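Local atomic coordinates of putative streptothricin acetyltransferase (Bacillus anthracis, PDB entry 3PP9), a protein that binds acetyl coenzyme A and, as a GNAT-family member, probably transfers its acetyl group to streptothricin-type antibiotics. Residues I103-V108 / R120-Q124; L65-Y70 / F90-K94; S5-L11 / I77-L83. All coordinates share one frame; numbering follows the deposited sequence.

Contact 1 (I103-V108 / R120-Q124); sequences IEDITV and RLIAQ. With ACO (acetyl coenzyme *a), chain D.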
loop_
_atom_site.group_PDB
_atom_site.type_symbol
_atom_site.label_atom_id
_atom_site.label_comp_id
_atom_site.label_asym_id
_atom_site.label_seq_id
_atom_site.Cartn_x
_atom_site.Cartn_y
_atom_site.Cartn_z
ATOM N N ILE A 103 10.791 -0.981 4.574
ATOM C CA ILE A 103 11.766 0.098 4.531
ATOM C C ILE A 103 11.056 1.373 4.105
ATOM O O ILE A 103 10.658 1.521 2.955
ATOM C CB ILE A 103 12.902 -0.188 3.542
ATOM C CG1 ILE A 103 13.614 -1.502 3.864
ATOM C CG2 ILE A 103 13.868 1.026 3.533
ATOM C CD1 ILE A 103 14.677 -1.908 2.820
ATOM N N GLU A 104 10.905 2.293 5.046
ATOM C CA GLU A 104 10.271 3.568 4.787
ATOM C C GLU A 104 11.208 4.490 4.028
ATOM O O GLU A 104 10.745 5.310 3.221
ATOM C CB GLU A 104 9.898 4.238 6.096
ATOM C CG GLU A 104 8.797 3.531 6.862
ATOM C CD GLU A 104 7.422 3.717 6.270
ATOM O OE1 GLU A 104 7.244 4.511 5.325
ATOM O OE2 GLU A 104 6.494 3.064 6.767
ATOM N N ASP A 105 12.515 4.365 4.302
ATOM C CA ASP A 105 13.535 5.189 3.664
ATOM C C ASP A 105 14.904 4.616 3.925
ATOM O O ASP A 105 15.183 4.160 5.043
ATOM C CB ASP A 105 13.469 6.620 4.264
ATOM C CG ASP A 105 14.487 7.622 3.675
ATOM O OD1 ASP A 105 15.464 7.251 3.005
ATOM O OD2 ASP A 105 14.303 8.859 3.955
ATOM N N ILE A 106 15.708 4.547 2.876
ATOM C CA ILE A 106 17.108 4.179 3.015
ATOM C C ILE A 106 17.839 5.277 2.257
ATOM O O ILE A 106 17.501 5.587 1.112
ATOM C CB ILE A 106 17.497 2.766 2.565
ATOM C CG1 ILE A 106 19.019 2.560 2.750
ATOM C CG2 ILE A 106 17.099 2.506 1.080
ATOM C CD1 ILE A 106 19.533 1.173 2.383
ATOM N N THR A 107 18.800 5.904 2.922
ATOM C CA THR A 107 19.573 6.961 2.295
ATOM C C THR A 107 21.032 6.892 2.676
ATOM O O THR A 107 21.369 6.712 3.839
ATOM C CB THR A 107 19.087 8.356 2.716
ATOM O OG1 THR A 107 17.768 8.595 2.197
ATOM C CG2 THR A 107 20.009 9.461 2.172
ATOM N N VAL A 108 21.891 7.018 1.668
ATOM C CA VAL A 108 23.322 7.135 1.878
ATOM C C VAL A 108 23.670 8.527 1.300
ATOM O O VAL A 108 23.243 8.887 0.182
ATOM C CB VAL A 108 24.128 6.003 1.212
ATOM C CG1 VAL A 108 25.637 6.316 1.222
ATOM C CG2 VAL A 108 23.847 4.682 1.921
ATOM N N ARG A 120 25.248 -2.636 3.671
ATOM C CA ARG A 120 25.444 -2.870 5.115
ATOM C C ARG A 120 24.178 -2.471 5.891
ATOM O O ARG A 120 23.819 -3.109 6.867
ATOM C CB ARG A 120 26.670 -2.112 5.643
ATOM C CG ARG A 120 28.003 -2.683 5.242
ATOM C CD ARG A 120 28.352 -3.899 6.093
ATOM N NE ARG A 120 28.413 -3.519 7.510
ATOM C CZ ARG A 120 29.482 -3.016 8.129
ATOM N NH1 ARG A 120 30.631 -2.832 7.480
ATOM N NH2 ARG A 120 29.401 -2.696 9.416
ATOM N N LEU A 121 23.499 -1.409 5.456
ATOM C CA LEU A 121 22.254 -0.990 6.116
ATOM C C LEU A 121 21.174 -2.072 5.917
ATOM O O LEU A 121 20.458 -2.396 6.861
ATOM C CB LEU A 121 21.795 0.383 5.654
ATOM C CG LEU A 121 22.629 1.542 6.163
ATOM C CD1 LEU A 121 22.370 2.808 5.337
ATOM C CD2 LEU A 121 22.360 1.829 7.628
ATOM N N ILE A 122 21.094 -2.617 4.711
ATOM C CA ILE A 122 20.149 -3.677 4.380
ATOM C C ILE A 122 20.462 -4.911 5.234
ATOM O O ILE A 122 19.562 -5.547 5.783
ATOM C CB ILE A 122 20.156 -4.014 2.869
ATOM C CG1 ILE A 122 19.579 -2.860 2.049
ATOM C CG2 ILE A 122 19.334 -5.287 2.573
ATOM C CD1 ILE A 122 18.112 -2.523 2.324
ATOM N N ALA A 123 21.743 -5.255 5.377
ATOM C CA ALA A 123 22.101 -6.410 6.192
ATOM C C ALA A 123 21.589 -6.233 7.611
ATOM O O ALA A 123 21.048 -7.174 8.212
ATOM C CB ALA A 123 23.591 -6.627 6.188
ATOM N N GLN A 124 21.740 -5.034 8.175
ATOM C CA GLN A 124 21.258 -4.803 9.522
ATOM C C GLN A 124 19.734 -4.873 9.589
ATOM O O GLN A 124 19.178 -5.339 10.572
ATOM C CB GLN A 124 21.759 -3.470 10.081
ATOM C CG GLN A 124 21.312 -3.190 11.504
ATOM C CD GLN A 124 21.853 -4.176 12.510
ATOM O OE1 GLN A 124 23.064 -4.324 12.638
ATOM N NE2 GLN A 124 20.963 -4.828 13.263
HETATM N N1A ACO D . 23.205 1.623 -10.382
HETATM C C2A ACO D . 23.454 0.302 -10.456
HETATM N N3A ACO D . 23.792 -0.441 -9.391
HETATM C C4A ACO D . 23.895 0.140 -8.168
HETATM C C5A ACO D . 23.656 1.578 -8.028
HETATM C C6A ACO D . 23.302 2.323 -9.233
HETATM N N6A ACO D . 23.073 3.648 -9.142
HETATM N N7A ACO D . 23.836 1.896 -6.741
HETATM C C8A ACO D . 24.171 0.755 -6.097
HETATM N N9A ACO D . 24.196 -0.288 -6.948
HETATM C C1B ACO D . 24.574 -1.679 -6.649
HETATM C C2B ACO D . 26.084 -1.689 -6.405
HETATM O O2B ACO D . 26.891 -1.789 -7.586
HETATM C C3B ACO D . 26.269 -2.865 -5.484
HETATM O O3B ACO D . 26.390 -4.047 -6.263
HETATM P P3B ACO D . 27.433 -5.218 -5.917
HETATM O O7A ACO D . 27.001 -5.723 -4.556
HETATM O O8A ACO D . 28.764 -4.510 -5.932
HETATM O O9A ACO D . 27.195 -6.185 -7.059
HETATM C C4B ACO D . 24.975 -2.906 -4.693
HETATM O O4B ACO D . 23.987 -2.201 -5.462
HETATM C C5B ACO D . 25.147 -2.268 -3.320
HETATM O O5B ACO D . 25.360 -0.866 -3.498
HETATM P P1A ACO D . 25.842 0.053 -2.276
HETATM O O1A ACO D . 27.160 0.703 -2.629
HETATM O O2A ACO D . 25.739 -0.779 -1.031
HETATM O O3A ACO D . 24.662 1.161 -2.302
HETATM P P2A ACO D . 24.737 2.654 -1.744
HETATM O O4A ACO D . 25.099 3.496 -2.933
HETATM O O5A ACO D . 25.556 2.768 -0.488
HETATM O O6A ACO D . 23.211 2.937 -1.294
HETATM C CBP ACO D . 21.084 3.812 -1.990
HETATM C CCP ACO D . 22.119 2.710 -2.170
HETATM C CDP ACO D . 19.862 3.479 -2.836
HETATM C CEP ACO D . 20.692 3.905 -0.517
HETATM C CAP ACO D . 21.673 5.159 -2.430
HETATM O OAP ACO D . 21.837 5.161 -3.874
HETATM C C9P ACO D . 20.816 6.344 -2.088
HETATM O O9P ACO D . 20.811 6.817 -0.979
HETATM N N8P ACO D . 20.054 6.886 -3.047
HETATM C C7P ACO D . 19.229 8.079 -2.835
HETATM C C6P ACO D . 18.060 7.851 -1.915
HETATM C C5P ACO D . 17.210 6.742 -2.468
HETATM O O5P ACO D . 16.966 6.658 -3.657
HETATM N N4P ACO D . 16.747 5.866 -1.605
HETATM C C3P ACO D . 15.903 4.741 -1.966
HETATM C C2P ACO D . 14.483 5.287 -2.108
HETATM S S1P ACO D . 13.260 3.997 -1.996
HETATM C C ACO D . 13.169 3.723 -0.331
HETATM O O ACO D . 13.880 4.339 0.434
HETATM C CH3 ACO D . 12.213 2.699 0.176
#
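Ile106 meets Leu121 and Ile122 through aliphatic branches alone, and no flat side chain of the two segments takes part, though Phe151 of helix 146-154 touches both isoleucines; the flat groups that matter beside it are the peptide groups of Ile106 and Val108, which bond acetyl coenzyme A, and the Asp105 carboxylate, whose OD1 uses its syn lone pair to accept a hydrogen bond from Thr107 OG1 at 2.8 Å. The contact is the strand-helix packing of a beta-alpha-beta unit in the GNAT fold, formed by strand 101-108, helix 117-131 and strand 136-142. Ile106 stands fully extended, CG1 anti to the backbone N (chi1 179°), which carries CD1 to the helix, 4.1 Å from Leu121 CB. Ile122 lies across it at about a right angle, and its CD1 also reaches Ile103 CD1 at 3.5 Å. At the end of the strand, Val108 CG2 sits 4.2 Å from Leu121 CD1. The same backbone grips the cofactor much as a neighbouring strand would: N4P donates to Ile106 O at 2.8 Å, and Val108 N to O9P at 2.9 Å. Ile106 N would tend to polarise the thioester carbonyl, its bond to the acetyl O measuring 3.1 Å with an N-H...O angle of 148°.

Contact 2 (L65-Y70 / F90-K94); sequences LVYNEY and FIVLK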
loop_
_atom_site.group_PDB
_atom_site.type_symbol
_atom_site.label_atom_id
_atom_site.label_comp_id
_atom_site.label_asym_id
_atom_site.label_seq_id
_atom_site.Cartn_x
_atom_site.Cartn_y
_atom_site.Cartn_z
ATOM N N LEU A 65 9.025 12.566 7.604
ATOM C CA LEU A 65 9.880 11.688 8.422
ATOM C C LEU A 65 10.403 12.413 9.657
ATOM O O LEU A 65 11.158 13.389 9.533
ATOM C CB LEU A 65 11.080 11.195 7.610
ATOM C CG LEU A 65 12.129 10.382 8.370
ATOM C CD1 LEU A 65 11.501 9.124 9.017
ATOM C CD2 LEU A 65 13.300 9.995 7.466
ATOM N N VAL A 66 10.003 11.948 10.840
ATOM C CA VAL A 66 10.441 12.531 12.110
ATOM C C VAL A 66 11.214 11.422 12.818
ATOM O O VAL A 66 10.613 10.458 13.295
ATOM C CB VAL A 66 9.268 12.983 12.953
ATOM C CG1 VAL A 66 9.756 13.547 14.294
ATOM C CG2 VAL A 66 8.452 14.033 12.201
ATOM N N TYR A 67 12.537 11.567 12.892
ATOM C CA TYR A 67 13.372 10.509 13.485
ATOM C C TYR A 67 12.954 10.086 14.891
ATOM O O TYR A 67 12.987 8.893 15.237
ATOM C CB TYR A 67 14.870 10.874 13.517
ATOM C CG TYR A 67 15.517 11.331 12.230
ATOM C CD1 TYR A 67 15.275 10.701 11.030
ATOM C CD2 TYR A 67 16.488 12.322 12.264
ATOM C CE1 TYR A 67 15.922 11.114 9.858
ATOM C CE2 TYR A 67 17.126 12.750 11.115
ATOM C CZ TYR A 67 16.847 12.151 9.922
ATOM O OH TYR A 67 17.514 12.592 8.795
ATOM N N ASN A 68 12.548 11.043 15.723
ATOM C CA ASN A 68 12.167 10.735 17.111
ATOM C C ASN A 68 11.031 9.716 17.235
ATOM O O ASN A 68 10.898 9.047 18.252
ATOM C CB ASN A 68 11.788 12.038 17.829
ATOM C CG ASN A 68 11.657 11.876 19.325
ATOM O OD1 ASN A 68 10.670 12.305 19.929
ATOM N ND2 ASN A 68 12.647 11.251 19.939
ATOM N N GLU A 69 10.207 9.608 16.199
ATOM C CA GLU A 69 9.092 8.661 16.192
ATOM C C GLU A 69 9.556 7.221 16.121
ATOM O O GLU A 69 8.760 6.309 16.345
ATOM C CB GLU A 69 8.185 8.904 14.978
ATOM C CG GLU A 69 7.502 10.245 14.947
ATOM C CD GLU A 69 6.575 10.406 13.748
ATOM O OE1 GLU A 69 6.456 9.473 12.918
ATOM O OE2 GLU A 69 5.947 11.476 13.640
ATOM N N TYR A 70 10.837 7.016 15.825
ATOM C CA TYR A 70 11.425 5.686 15.671
ATOM C C TYR A 70 12.333 5.296 16.806
ATOM O O TYR A 70 12.944 4.240 16.760
ATOM C CB TYR A 70 12.166 5.588 14.326
ATOM C CG TYR A 70 11.214 5.656 13.161
ATOM C CD1 TYR A 70 10.707 6.861 12.718
ATOM C CD2 TYR A 70 10.819 4.502 12.498
ATOM C CE1 TYR A 70 9.813 6.911 11.663
ATOM C CE2 TYR A 70 9.926 4.554 11.445
ATOM C CZ TYR A 70 9.435 5.749 11.031
ATOM O OH TYR A 70 8.545 5.799 9.983
ATOM N N PHE A 90 21.402 6.194 6.644
ATOM C CA PHE A 90 20.478 5.651 7.616
ATOM C C PHE A 90 19.397 4.832 6.912
ATOM O O PHE A 90 19.235 4.899 5.692
ATOM C CB PHE A 90 19.848 6.771 8.463
ATOM C CG PHE A 90 19.055 7.756 7.669
ATOM C CD1 PHE A 90 19.638 8.914 7.190
ATOM C CD2 PHE A 90 17.735 7.519 7.372
ATOM C CE1 PHE A 90 18.899 9.822 6.438
ATOM C CE2 PHE A 90 16.989 8.431 6.620
ATOM C CZ PHE A 90 17.584 9.567 6.140
ATOM N N ILE A 91 18.722 3.991 7.686
ATOM C CA ILE A 91 17.620 3.199 7.187
ATOM C C ILE A 91 16.493 3.270 8.228
ATOM O O ILE A 91 16.751 3.177 9.442
ATOM C CB ILE A 91 18.025 1.742 6.816
ATOM C CG1 ILE A 91 16.904 1.047 6.062
ATOM C CG2 ILE A 91 18.477 0.972 8.062
ATOM C CD1 ILE A 91 17.353 -0.266 5.405
ATOM N N VAL A 92 15.266 3.493 7.733
ATOM C CA VAL A 92 14.061 3.644 8.547
ATOM C C VAL A 92 13.181 2.419 8.297
ATOM O O VAL A 92 12.797 2.136 7.164
ATOM C CB VAL A 92 13.296 4.926 8.163
ATOM C CG1 VAL A 92 12.116 5.164 9.104
ATOM C CG2 VAL A 92 14.227 6.178 8.183
ATOM N N LEU A 93 12.842 1.706 9.363
ATOM C CA LEU A 93 12.073 0.482 9.251
ATOM C C LEU A 93 10.850 0.414 10.159
ATOM O O LEU A 93 10.854 0.979 11.248
ATOM C CB LEU A 93 12.989 -0.659 9.739
ATOM C CG LEU A 93 14.291 -0.838 8.970
ATOM C CD1 LEU A 93 15.237 -1.771 9.695
ATOM C CD2 LEU A 93 14.025 -1.333 7.576
ATOM N N LYS A 94 9.818 -0.284 9.699
ATOM C CA LYS A 94 8.625 -0.513 10.512
ATOM C C LYS A 94 8.178 -1.940 10.227
ATOM O O LYS A 94 8.686 -2.593 9.303
ATOM C CB LYS A 94 7.451 0.389 10.153
ATOM C CG LYS A 94 6.796 0.063 8.847
ATOM C CD LYS A 94 5.480 0.816 8.675
ATOM C CE LYS A 94 4.814 0.451 7.353
ATOM N NZ LYS A 94 3.525 1.177 7.153
#
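Tyr67 and Tyr70, both laid against strand 90-94, are tied together by the short backbone bond from Tyr70 N to Tyr67 O, 2.9 Å, within a 3-10 turn. This turn sets their rings about the side chains of Phe90 and Val92. The edge of the Tyr67 ring is directed at the face of Phe90 in a T-shaped pair, with centroids 5.6 Å apart and planes at 68°; Tyr67 OH comes to 3.9 Å from Phe90 CE1. Val92 CG1 stands over one face of Tyr70 in a CH-pi contact, 3.5 Å from the ring centroid and offset toward the CE2 side. With CG1 anti to its backbone N (chi1 -174°), Val92 turns this methyl to the ring and the other one to Leu65, where CG2 and Leu65 CD2 meet tip to tip at 4.0 Å. The Leu65 side chain runs alongside Phe90 in the opposite direction, its CD2 touching Phe90 CE2 at 4.1 Å. Leu93 O lies at the edge of the Tyr70 ring, near its plane. Phe19 stacks on Tyr67, while Ile91 and Leu93 pack on helix 117-131 from the other side of the strand. The central sheet of the GNAT fold thus has helix 117-131 on one face and, here, the loop 65-70 on the other.

Contact 3 (S5-L11 / I77-L83); sequences SLLIREL and IIYIALL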
loop_
_atom_site.group_PDB
_atom_site.type_symbol
_atom_site.label_atom_id
_atom_site.label_comp_id
_atom_site.label_asym_id
_atom_site.label_seq_id
_atom_site.Cartn_x
_atom_site.Cartn_y
_atom_site.Cartn_z
ATOM N N SER A 5 36.750 1.616 10.875
ATOM C CA SER A 5 35.805 1.397 9.744
ATOM C C SER A 5 34.372 1.799 10.106
ATOM O O SER A 5 34.074 2.206 11.226
ATOM C CB SER A 5 35.808 -0.078 9.345
ATOM O OG SER A 5 37.090 -0.514 8.943
ATOM N N LEU A 6 33.500 1.663 9.121
ATOM C CA LEU A 6 32.084 1.968 9.230
ATOM C C LEU A 6 31.382 1.251 10.385
ATOM O O LEU A 6 31.618 0.067 10.626
ATOM C CB LEU A 6 31.429 1.474 7.921
ATOM C CG LEU A 6 29.965 1.773 7.696
ATOM C CD1 LEU A 6 29.847 3.240 7.354
ATOM C CD2 LEU A 6 29.437 0.884 6.561
ATOM N N LEU A 7 30.489 1.957 11.076
ATOM C CA LEU A 7 29.685 1.376 12.160
ATOM C C LEU A 7 28.211 1.592 11.862
ATOM O O LEU A 7 27.823 2.690 11.512
ATOM C CB LEU A 7 29.992 2.032 13.522
ATOM C CG LEU A 7 29.001 1.649 14.655
ATOM C CD1 LEU A 7 29.069 0.168 14.966
ATOM C CD2 LEU A 7 29.198 2.484 15.913
ATOM N N ILE A 8 27.408 0.540 11.997
ATOM C CA ILE A 8 25.968 0.620 11.835
ATOM C C ILE A 8 25.372 0.338 13.224
ATOM O O ILE A 8 25.662 -0.713 13.852
ATOM C CB ILE A 8 25.384 -0.422 10.851
ATOM C CG1 ILE A 8 25.981 -0.279 9.439
ATOM C CG2 ILE A 8 23.869 -0.327 10.857
ATOM C CD1 ILE A 8 25.691 0.998 8.762
ATOM N N ARG A 9 24.584 1.272 13.749
ATOM C CA ARG A 9 23.947 1.040 15.053
ATOM C C ARG A 9 22.609 1.748 15.152
ATOM O O ARG A 9 22.306 2.624 14.376
ATOM C CB ARG A 9 24.799 1.470 16.251
ATOM C CG ARG A 9 25.129 2.964 16.352
ATOM C CD ARG A 9 25.572 3.316 17.792
ATOM N NE ARG A 9 25.963 4.709 17.896
ATOM C CZ ARG A 9 25.116 5.733 18.004
ATOM N NH1 ARG A 9 23.808 5.553 17.949
ATOM N NH2 ARG A 9 25.590 6.975 18.093
ATOM N N GLU A 10 21.813 1.337 16.126
ATOM C CA GLU A 10 20.498 1.909 16.357
ATOM C C GLU A 10 20.590 3.379 16.772
ATOM O O GLU A 10 21.448 3.772 17.609
ATOM C CB GLU A 10 19.755 1.097 17.430
ATOM C CG GLU A 10 18.345 1.567 17.742
ATOM C CD GLU A 10 17.655 0.664 18.781
ATOM O OE1 GLU A 10 18.249 -0.339 19.196
ATOM O OE2 GLU A 10 16.501 0.957 19.145
ATOM N N LEU A 11 19.696 4.172 16.201
ATOM C CA LEU A 11 19.599 5.603 16.497
ATOM C C LEU A 11 19.236 5.795 17.975
ATOM O O LEU A 11 18.404 5.065 18.522
ATOM C CB LEU A 11 18.503 6.241 15.640
ATOM C CG LEU A 11 18.309 7.752 15.800
ATOM C CD1 LEU A 11 19.476 8.466 15.218
ATOM C CD2 LEU A 11 17.033 8.166 15.094
ATOM N N ILE A 77 12.204 1.185 13.895
ATOM C CA ILE A 77 13.539 1.545 14.305
ATOM C C ILE A 77 14.277 2.242 13.190
ATOM O O ILE A 77 13.880 2.148 12.037
ATOM C CB ILE A 77 14.322 0.215 14.630
ATOM C CG1 ILE A 77 15.644 0.435 15.354
ATOM C CG2 ILE A 77 14.573 -0.609 13.364
ATOM C CD1 ILE A 77 16.205 -0.913 15.952
ATOM N N ILE A 78 15.315 2.981 13.570
ATOM C CA ILE A 78 16.236 3.606 12.615
ATOM C C ILE A 78 17.662 3.145 12.928
ATOM O O ILE A 78 18.065 3.084 14.108
ATOM C CB ILE A 78 16.180 5.148 12.617
ATOM C CG1 ILE A 78 14.852 5.582 12.016
ATOM C CG2 ILE A 78 17.340 5.737 11.820
ATOM C CD1 ILE A 78 14.574 7.097 12.047
ATOM N N TYR A 79 18.383 2.732 11.891
ATOM C CA TYR A 79 19.796 2.413 12.051
ATOM C C TYR A 79 20.557 3.481 11.300
ATOM O O TYR A 79 20.151 3.880 10.211
ATOM C CB TYR A 79 20.184 1.048 11.520
ATOM C CG TYR A 79 19.654 -0.092 12.332
ATOM C CD1 TYR A 79 20.312 -0.507 13.475
ATOM C CD2 TYR A 79 18.524 -0.778 11.944
ATOM C CE1 TYR A 79 19.828 -1.558 14.243
ATOM C CE2 TYR A 79 18.053 -1.844 12.686
ATOM C CZ TYR A 79 18.706 -2.227 13.825
ATOM O OH TYR A 79 18.226 -3.299 14.570
ATOM N N ILE A 80 21.643 3.954 11.895
ATOM C CA ILE A 80 22.506 4.946 11.266
ATOM C C ILE A 80 23.861 4.348 10.913
ATOM O O ILE A 80 24.353 3.442 11.582
ATOM C CB ILE A 80 22.735 6.221 12.158
ATOM C CG1 ILE A 80 23.243 5.861 13.572
ATOM C CG2 ILE A 80 21.444 7.025 12.248
ATOM C CD1 ILE A 80 23.586 7.067 14.494
ATOM N N ALA A 81 24.455 4.860 9.840
ATOM C CA ALA A 81 25.771 4.472 9.398
ATOM C C ALA A 81 26.738 5.588 9.795
ATOM O O ALA A 81 26.578 6.743 9.376
ATOM C CB ALA A 81 25.786 4.298 7.875
ATOM N N LEU A 82 27.761 5.245 10.570
ATOM C CA LEU A 82 28.758 6.188 11.042
ATOM C C LEU A 82 30.124 5.900 10.446
ATOM O O LEU A 82 30.619 4.774 10.523
ATOM C CB LEU A 82 28.874 6.079 12.574
ATOM C CG LEU A 82 27.656 6.616 13.318
ATOM C CD1 LEU A 82 27.513 5.931 14.678
ATOM C CD2 LEU A 82 27.779 8.122 13.442
ATOM N N LEU A 83 30.749 6.949 9.916
ATOM C CA LEU A 83 32.089 6.865 9.343
ATOM C C LEU A 83 32.800 8.149 9.763
ATOM O O LEU A 83 32.246 9.229 9.622
ATOM C CB LEU A 83 32.045 6.784 7.817
ATOM C CG LEU A 83 33.424 6.456 7.242
ATOM C CD1 LEU A 83 33.869 5.061 7.663
ATOM C CD2 LEU A 83 33.440 6.575 5.734
HETATM O O HOH W 1 32.645 4.846 12.651
#
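Leu7 and Leu82 form a hydrogen-bonded antiparallel pair: Leu82 N donates to Leu7 O at 2.7 Å, nearly straight at 171°, and Leu7 N returns a bond to Leu82 O. Arg9 and Ile80 repeat the exchange two residues on, and Leu11 N reaches Ile78 O at 2.9 Å after the strand has ended. Between these pairs, Ile8 CA makes a CA-H...O contact of 3.3 Å with Ile80 O. Leu82 O has a second donor, a water at 2.9 Å that also bonds weakly to Ser5 O.

On the face with Leu7 and Leu82, these two leucines lie side by side. With CG tucked between backbone N and carbonyl carbon (chi1 63°) and the chain beyond it straight, Arg9 lies alongside Ile80, whose CD1 sits over one guanidinium face, 3.8 Å from Arg9 NH1. Arg9 NH1 also donates to Glu10 O at 3.0 Å, a bent bond almost in the guanidinium plane, and forms a salt bridge with Asp15. On the other face, Ile8 CD1 presses on Ala81 CB at 3.4 Å, a tight carbon pair. Farther along, Glu10 crosses Ile77 at about a right angle, its CD 3.5 Å from Ile77 CD1.

Leu11 lies beside Ile78 and continues into contacts with Phe19 and Tyr67. The strand 7-10 is the outermost on this side of the mixed sheet; inward, strand 76-83 pairs with strand 86-95, while Ile8, Tyr79 and Ala81 face helix 117-131.

All three contacts have at least one segment in the same sheet, in which strands 7-10, 76-83, 86-95 and 101-108 are successive neighbours. Contact 2 joins contact 1 through Val92 N and Asp105 O, 2.8 Å apart, a probable hydrogen bond; it joins contact 3 through a similar one from Leu93 N to Ile77 O at 2.9 Å. Contacts 1 and 3, about 10 Å apart between centres, also meet at helix 117-131, where its Leu121 CD2 lies 3.6 Å from Ile8 CD1. Acetyl coenzyme A is bonded directly by contact 1 alone of the three. The side chains of Val92 in contact 2 and Leu6 in contact 3 each remain about 8 Å from the cofactor.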